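Local coordinates for trehalose synthase regulatory protein (Candida albicans, PDB 5HUS) that probably serves as a regulatory subunit of the trehalose synthase complex, its C-terminal domain being related to trehalose-phosphate phosphatases of the HAD superfamily, at residues N98-K103 / D198-K203; I205-S210 / N226-P231; N213-Q218 / D240-A245. All coordinates share one frame; numbering follows the deposited sequence.

How the interactions relate
Followed from the N terminus, the chain runs through strand 93-96 into the turn before strand 101-103, and interaction 1 closes the long excursion from there through the four-stranded antiparallel sheet to the start of helix 200-213. Interaction 2 lies further along the same helix and closes a much shorter loop, back from 226-231. Interaction 3 closes the loop from the helix's last residue, through helices 218-223 and 225-229, to the start of strand 243-250. Interaction 1 is complete before the other two open, whereas 2 and 3 cross, their segments alternating along the chain. Together the three tie one helix, at its start, middle and end, to the mixed sheet and to helix 225-229.

Interaction 1 (N98-K103 / D198-K203); sequences NGNFVK and DQISLK
Ile200 meets the turn Asn98-Asn100 with CG1 anti to its backbone N (chi1 -168°), which lays that branch against the backbone of Gly99, 3.6 Å from Ile200 CG1 to Gly99 C. The CG2 branch comes instead to the carbonyl oxygen of Asn98. On the other side of the contact, Asn100 has CG beside its own backbone N (chi1 -74°), and the Asn100 and Ile200 side chains cross at about a right angle, with Asn100 OD1 3.7 Å from Ile200 CG1. The ND2 end of that amide is taken by the carbonyl of Glu97, a bond that should hold the group in place.

The CA atoms nearest each other are those of Gly99 and Ser201, 4.4 Å apart. Gly99, at phi 129°, presents its bare CA to the first turn of the helix, and that is what lets the two backbones lie this close. Asn98 O packs against Ser201, 3.1 Å from Ser201 CA, but is badly aligned for the N-H there. That N-H goes to a water, 3.0 Å from Ser201 N, which gives a weak bond to Asn98 OD1. The same OD1 also accepts from Gln196, while Ser201 OG is hydrogen-bonded to Asn259.

Where the turn runs into strand 101-103, a classic beta bulge sets Asn100 and Phe101 together opposite Ala96, and the chain doubles back antiparallel to strand 93-96. The first turn of helix 200-213 thus rests on this reversal near the edge of the mixed sheet, and helix 254-265 packs alongside, with Ile255 touching both Asn98 and Ser201.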
# COMPACT_ATOMS: atom_id res chain seq x y z
N ASN A 98 -2.08 -3.87 2.96
CA ASN A 98 -1.15 -2.74 3.02
C ASN A 98 0.28 -3.14 3.32
O ASN A 98 1.07 -2.32 3.75
CB ASN A 98 -1.64 -1.72 4.05
CG ASN A 98 -1.05 -0.35 3.82
OD1 ASN A 98 -0.74 0.37 4.77
ND2 ASN A 98 -0.88 0.02 2.55
N GLY A 99 0.63 -4.40 3.07
CA GLY A 99 2.00 -4.82 3.26
C GLY A 99 2.21 -6.06 4.11
O GLY A 99 3.31 -6.62 4.11
N ASN A 100 1.18 -6.49 4.83
CA ASN A 100 1.32 -7.65 5.71
C ASN A 100 1.61 -8.95 4.96
O ASN A 100 2.20 -9.87 5.51
CB ASN A 100 0.07 -7.82 6.58
CG ASN A 100 -0.00 -6.78 7.67
OD1 ASN A 100 0.67 -6.90 8.70
ND2 ASN A 100 -0.81 -5.74 7.45
N PHE A 101 1.18 -9.01 3.70
CA PHE A 101 1.37 -10.21 2.88
C PHE A 101 1.79 -9.84 1.47
O PHE A 101 1.28 -8.88 0.91
CB PHE A 101 0.08 -11.04 2.84
CG PHE A 101 -0.50 -11.32 4.20
CD1 PHE A 101 0.02 -12.34 4.98
CD2 PHE A 101 -1.54 -10.56 4.69
CE1 PHE A 101 -0.51 -12.60 6.25
CE2 PHE A 101 -2.07 -10.80 5.95
CZ PHE A 101 -1.56 -11.83 6.73
N VAL A 102 2.71 -10.61 0.91
CA VAL A 102 3.26 -10.33 -0.41
C VAL A 102 3.22 -11.58 -1.28
O VAL A 102 3.68 -12.64 -0.86
CB VAL A 102 4.72 -9.83 -0.35
CG1 VAL A 102 5.30 -9.70 -1.77
CG2 VAL A 102 4.81 -8.50 0.40
N LYS A 103 2.66 -11.45 -2.48
CA LYS A 103 2.76 -12.53 -3.46
C LYS A 103 3.60 -12.02 -4.64
O LYS A 103 3.13 -11.24 -5.47
CB LYS A 103 1.37 -13.01 -3.91
CG LYS A 103 1.41 -14.08 -4.99
CD LYS A 103 0.03 -14.69 -5.24
CE LYS A 103 -0.39 -15.59 -4.08
NZ LYS A 103 -1.64 -16.36 -4.36
N ASP A 198 3.13 -0.79 12.45
CA ASP A 198 3.91 0.38 12.05
C ASP A 198 4.77 0.13 10.81
O ASP A 198 5.48 -0.87 10.74
CB ASP A 198 4.82 0.84 13.19
CG ASP A 198 4.05 1.42 14.35
OD1 ASP A 198 2.80 1.53 14.25
OD2 ASP A 198 4.69 1.78 15.36
N GLN A 199 4.69 1.06 9.86
CA GLN A 199 5.51 1.05 8.65
C GLN A 199 5.44 -0.26 7.86
O GLN A 199 6.39 -0.63 7.18
CB GLN A 199 6.97 1.38 8.99
CG GLN A 199 7.17 2.83 9.44
CD GLN A 199 8.63 3.18 9.70
OE1 GLN A 199 9.43 2.33 10.10
NE2 GLN A 199 8.98 4.44 9.48
N ILE A 200 4.32 -0.97 7.94
CA ILE A 200 4.26 -2.27 7.28
C ILE A 200 4.29 -2.11 5.74
O ILE A 200 4.85 -2.95 5.04
CB ILE A 200 3.02 -3.10 7.75
CG1 ILE A 200 3.13 -4.56 7.28
CG2 ILE A 200 1.71 -2.47 7.30
CD1 ILE A 200 4.38 -5.27 7.77
N SER A 201 3.74 -1.01 5.22
CA SER A 201 3.79 -0.78 3.77
C SER A 201 5.22 -0.49 3.32
O SER A 201 5.65 -0.94 2.26
CB SER A 201 2.86 0.38 3.36
OG SER A 201 3.28 1.61 3.91
N LEU A 202 5.96 0.24 4.15
CA LEU A 202 7.36 0.52 3.85
C LEU A 202 8.18 -0.77 3.84
O LEU A 202 9.01 -0.97 2.97
CB LEU A 202 7.95 1.50 4.87
CG LEU A 202 7.71 3.00 4.70
CD1 LEU A 202 6.25 3.37 4.77
CD2 LEU A 202 8.50 3.77 5.76
N LYS A 203 7.92 -1.63 4.82
CA LYS A 203 8.65 -2.89 4.92
C LYS A 203 8.33 -3.81 3.74
O LYS A 203 9.21 -4.53 3.26
CB LYS A 203 8.35 -3.58 6.25
CG LYS A 203 8.85 -2.78 7.44
CD LYS A 203 8.70 -3.53 8.75
CE LYS A 203 9.23 -2.70 9.91
NZ LYS A 203 9.14 -3.42 11.22
O HOH W 1 2.11 1.07 6.55

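Interaction 2 (I205-S210 / N226-P231); sequences IRLVLS and NEFQQP
Arg206 and Leu207, on successive positions of helix 200-213, hold the short, weakly bonded helix 225-229 and the chain leaving it, a helix-helix contact within the HAD-type fold. From CB the arginine starts extended, CG anti to the backbone N, and then bends at chi3 (66°), which turns NE out of the line of the chain. NE gives its hydrogen to a water, 2.8 Å from Arg206 NE, that in turn donates to Phe228 O. Past CZ, NH2 donates twice, to Gln230 O at 2.7 Å and to Phe228 O, both near the guanidinium plane although the arginine nitrogen stands above the carbonyl plane of Phe228. NH1 makes a long, weak bond to Pro231 O and a salt bridge with Asp235. In-plane acceptors on NH2 and NH1, with the water on NE, fix the rotation of the guanidinium.

Beside this polar grip, the Leu207 and Phe228 side chains cross at about a right angle, with Leu207 CG over one face of the ring, offset toward the rim. Ser210 meets the ring's edge, CB 3.7 Å from Phe228 CE2. Ser210 OG turns back to Arg206 O, 2.8 Å away, which Ser210 N reaches from the opposite face of the carbonyl plane.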
# COMPACT_ATOMS: atom_id res chain seq x y z
N ILE A 205 7.41 -2.76 0.67
CA ILE A 205 8.06 -2.18 -0.50
C ILE A 205 9.55 -2.55 -0.48
O ILE A 205 10.10 -2.96 -1.49
CB ILE A 205 7.88 -0.65 -0.54
CG1 ILE A 205 6.42 -0.32 -0.86
CG2 ILE A 205 8.83 -0.03 -1.60
CD1 ILE A 205 6.07 1.15 -0.76
N ARG A 206 10.17 -2.44 0.69
CA ARG A 206 11.58 -2.79 0.83
C ARG A 206 11.81 -4.26 0.51
O ARG A 206 12.79 -4.60 -0.13
CB ARG A 206 12.07 -2.48 2.25
CG ARG A 206 13.50 -2.93 2.50
CD ARG A 206 13.98 -2.54 3.90
NE ARG A 206 13.26 -3.22 4.96
CZ ARG A 206 13.47 -3.02 6.26
NH1 ARG A 206 14.39 -2.16 6.65
NH2 ARG A 206 12.75 -3.69 7.16
N LEU A 207 10.89 -5.12 0.93
CA LEU A 207 11.00 -6.55 0.65
C LEU A 207 10.90 -6.85 -0.85
O LEU A 207 11.71 -7.59 -1.40
CB LEU A 207 9.91 -7.32 1.43
CG LEU A 207 9.84 -8.85 1.30
CD1 LEU A 207 9.18 -9.43 2.54
CD2 LEU A 207 9.07 -9.31 0.06
N VAL A 208 9.89 -6.28 -1.50
CA VAL A 208 9.72 -6.49 -2.93
C VAL A 208 10.92 -5.94 -3.70
O VAL A 208 11.46 -6.60 -4.58
CB VAL A 208 8.41 -5.83 -3.43
CG1 VAL A 208 8.33 -5.88 -4.95
CG2 VAL A 208 7.21 -6.54 -2.80
N LEU A 209 11.35 -4.73 -3.33
CA LEU A 209 12.53 -4.14 -3.95
C LEU A 209 13.76 -5.04 -3.77
O LEU A 209 14.47 -5.30 -4.74
CB LEU A 209 12.79 -2.75 -3.38
CG LEU A 209 14.06 -2.03 -3.86
CD1 LEU A 209 14.10 -1.92 -5.38
CD2 LEU A 209 14.15 -0.66 -3.22
N SER A 210 13.98 -5.54 -2.56
CA SER A 210 15.11 -6.43 -2.29
C SER A 210 15.08 -7.70 -3.14
O SER A 210 16.11 -8.13 -3.64
CB SER A 210 15.15 -6.83 -0.80
OG SER A 210 15.35 -5.69 0.02
N ASN A 226 12.79 -12.31 9.41
CA ASN A 226 13.08 -11.41 10.52
C ASN A 226 13.84 -10.15 10.08
O ASN A 226 13.59 -9.05 10.58
CB ASN A 226 13.88 -12.14 11.61
CG ASN A 226 14.93 -11.27 12.26
OD1 ASN A 226 14.63 -10.47 13.14
ND2 ASN A 226 16.18 -11.43 11.83
N GLU A 227 14.75 -10.32 9.12
CA GLU A 227 15.48 -9.19 8.56
C GLU A 227 14.56 -8.19 7.85
O GLU A 227 14.78 -6.99 7.92
CB GLU A 227 16.54 -9.69 7.58
CG GLU A 227 17.67 -10.47 8.23
CD GLU A 227 18.66 -11.01 7.21
OE1 GLU A 227 18.76 -10.43 6.11
OE2 GLU A 227 19.32 -12.03 7.52
N PHE A 228 13.52 -8.69 7.18
CA PHE A 228 12.59 -7.80 6.49
C PHE A 228 11.57 -7.19 7.45
O PHE A 228 10.89 -6.22 7.11
CB PHE A 228 11.90 -8.56 5.35
CG PHE A 228 12.86 -8.97 4.26
CD1 PHE A 228 13.32 -10.28 4.19
CD2 PHE A 228 13.32 -8.04 3.35
CE1 PHE A 228 14.22 -10.65 3.21
CE2 PHE A 228 14.23 -8.41 2.36
CZ PHE A 228 14.68 -9.72 2.29
N GLN A 229 11.49 -7.73 8.66
CA GLN A 229 10.59 -7.20 9.68
C GLN A 229 11.28 -6.18 10.58
O GLN A 229 10.62 -5.51 11.38
CB GLN A 229 10.05 -8.34 10.54
CG GLN A 229 9.26 -9.37 9.77
CD GLN A 229 9.02 -10.64 10.57
OE1 GLN A 229 9.79 -10.96 11.49
NE2 GLN A 229 7.98 -11.37 10.22
N GLN A 230 12.60 -6.05 10.45
CA GLN A 230 13.37 -5.12 11.26
C GLN A 230 12.98 -3.68 10.91
O GLN A 230 12.41 -3.44 9.85
CB GLN A 230 14.88 -5.35 11.04
CG GLN A 230 15.47 -4.65 9.82
CD GLN A 230 16.85 -5.18 9.47
OE1 GLN A 230 17.40 -6.02 10.17
NE2 GLN A 230 17.42 -4.67 8.38
N PRO A 231 13.28 -2.72 11.80
CA PRO A 231 12.89 -1.33 11.52
C PRO A 231 13.53 -0.78 10.24
O PRO A 231 14.62 -1.19 9.87
CB PRO A 231 13.40 -0.56 12.75
CG PRO A 231 14.44 -1.45 13.36
CD PRO A 231 13.95 -2.84 13.11
O HOH W 2 11.46 -5.26 4.44

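Interaction 3 (N213-Q218 / D240-A245); sequences NSNLDQ and DHEVAA
Asn213, the last residue of helix 200-213, meets Val243 and Glu242 in the tight part of this contact, joining the helix end to the start of strand 243-250. Its CG lies anti to the backbone N (chi1 -164°), and OD1 accepts from Val243 N at 2.9 Å, in the carbonyl plane and with a nearly straight N-H, at 165°. The Val243 side chain packs beside the bond: CB is 3.6 Å from Asn213 OD1, and CG2 meets the backbone N of Asn213. The backbone oxygen of Asn213 is approached as closely by CB and CG of Glu242, both 3.2 Å from Asn213 O. Glu242 N adds a weak bond to the same oxygen.

Toward solvent the fit slackens. Asp240, poorly ordered as a whole, lies alongside Asn213 O and Ser214, its OD1 3.9 Å from Ser214 O. Exposed Asn215 adds little, and Ser214 OG turns to Ser238.

The polar link is thus made by neutral amide and main-chain groups: the amide oxygen of Asn213 is bonded to the strand and its main-chain oxygen, more weakly, to Glu242 N in the loop ahead of it, while the carboxylates of Asp240 and Glu242 lie outside it.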
# COMPACT_ATOMS: atom_id res chain seq x y z
N ASN A 213 15.90 -6.60 -6.64
CA ASN A 213 17.19 -5.91 -6.68
C ASN A 213 18.37 -6.85 -6.44
O ASN A 213 19.45 -6.66 -7.01
CB ASN A 213 17.23 -4.77 -5.65
CG ASN A 213 18.36 -3.79 -5.90
OD1 ASN A 213 18.70 -3.49 -7.04
ND2 ASN A 213 18.93 -3.27 -4.82
N SER A 214 18.17 -7.85 -5.59
CA SER A 214 19.25 -8.75 -5.20
C SER A 214 19.00 -10.16 -5.68
O SER A 214 19.74 -11.08 -5.32
CB SER A 214 19.42 -8.74 -3.68
OG SER A 214 19.60 -7.42 -3.19
N ASN A 215 17.97 -10.33 -6.50
CA ASN A 215 17.57 -11.64 -7.02
C ASN A 215 17.37 -12.70 -5.94
O ASN A 215 17.96 -13.78 -6.01
CB ASN A 215 18.59 -12.14 -8.04
CG ASN A 215 17.98 -12.40 -9.39
OD1 ASN A 215 17.21 -13.34 -9.56
ND2 ASN A 215 18.30 -11.56 -10.36
N LEU A 216 16.55 -12.39 -4.94
CA LEU A 216 16.25 -13.35 -3.88
C LEU A 216 15.12 -14.29 -4.27
O LEU A 216 14.10 -13.85 -4.82
CB LEU A 216 15.86 -12.62 -2.60
CG LEU A 216 16.71 -11.42 -2.21
CD1 LEU A 216 16.16 -10.78 -0.96
CD2 LEU A 216 18.17 -11.84 -2.01
N ASP A 217 15.27 -15.57 -3.99
CA ASP A 217 14.13 -16.47 -4.15
C ASP A 217 13.30 -16.47 -2.86
O ASP A 217 13.76 -16.03 -1.81
CB ASP A 217 14.56 -17.89 -4.53
CG ASP A 217 15.56 -18.49 -3.57
OD1 ASP A 217 15.48 -18.22 -2.36
OD2 ASP A 217 16.42 -19.26 -4.04
N GLN A 218 12.08 -16.99 -2.98
CA GLN A 218 11.11 -16.92 -1.90
C GLN A 218 11.57 -17.64 -0.65
O GLN A 218 11.37 -17.14 0.46
CB GLN A 218 9.79 -17.52 -2.37
CG GLN A 218 8.64 -17.36 -1.40
CD GLN A 218 7.33 -17.15 -2.12
OE1 GLN A 218 7.29 -16.48 -3.16
NE2 GLN A 218 6.26 -17.73 -1.59
N ASP A 240 24.31 -5.75 -5.34
CA ASP A 240 23.48 -5.71 -6.52
C ASP A 240 22.71 -4.41 -6.67
O ASP A 240 22.21 -3.83 -5.71
CB ASP A 240 22.50 -6.89 -6.50
CG ASP A 240 23.16 -8.19 -6.90
OD1 ASP A 240 23.07 -9.16 -6.11
OD2 ASP A 240 23.76 -8.24 -7.99
N HIS A 241 22.67 -3.94 -7.91
CA HIS A 241 21.82 -2.84 -8.31
C HIS A 241 21.02 -3.30 -9.51
O HIS A 241 20.97 -2.61 -10.53
CB HIS A 241 22.64 -1.59 -8.64
CG HIS A 241 23.19 -0.89 -7.44
ND1 HIS A 241 22.71 0.33 -7.00
CD2 HIS A 241 24.20 -1.22 -6.60
CE1 HIS A 241 23.39 0.71 -5.94
NE2 HIS A 241 24.30 -0.21 -5.67
N GLU A 242 20.43 -4.49 -9.41
CA GLU A 242 19.64 -5.05 -10.50
C GLU A 242 18.47 -4.15 -10.85
O GLU A 242 18.08 -4.07 -12.01
CB GLU A 242 19.14 -6.46 -10.16
CG GLU A 242 20.24 -7.50 -10.00
CD GLU A 242 20.74 -8.04 -11.32
OE1 GLU A 242 20.18 -7.66 -12.38
OE2 GLU A 242 21.69 -8.85 -11.32
N VAL A 243 17.91 -3.48 -9.85
CA VAL A 243 16.84 -2.52 -10.09
C VAL A 243 17.43 -1.12 -10.21
O VAL A 243 18.07 -0.62 -9.29
CB VAL A 243 15.77 -2.55 -8.96
CG1 VAL A 243 14.80 -1.39 -9.11
CG2 VAL A 243 15.03 -3.88 -8.98
N ALA A 244 17.21 -0.49 -11.36
CA ALA A 244 17.77 0.82 -11.65
C ALA A 244 16.72 1.93 -11.62
O ALA A 244 17.06 3.11 -11.75
CB ALA A 244 18.46 0.80 -13.02
N ALA A 245 15.45 1.56 -11.46
CA ALA A 245 14.38 2.54 -11.39
C ALA A 245 13.23 2.03 -10.54
O ALA A 245 12.80 0.89 -10.71
CB ALA A 245 13.89 2.90 -12.79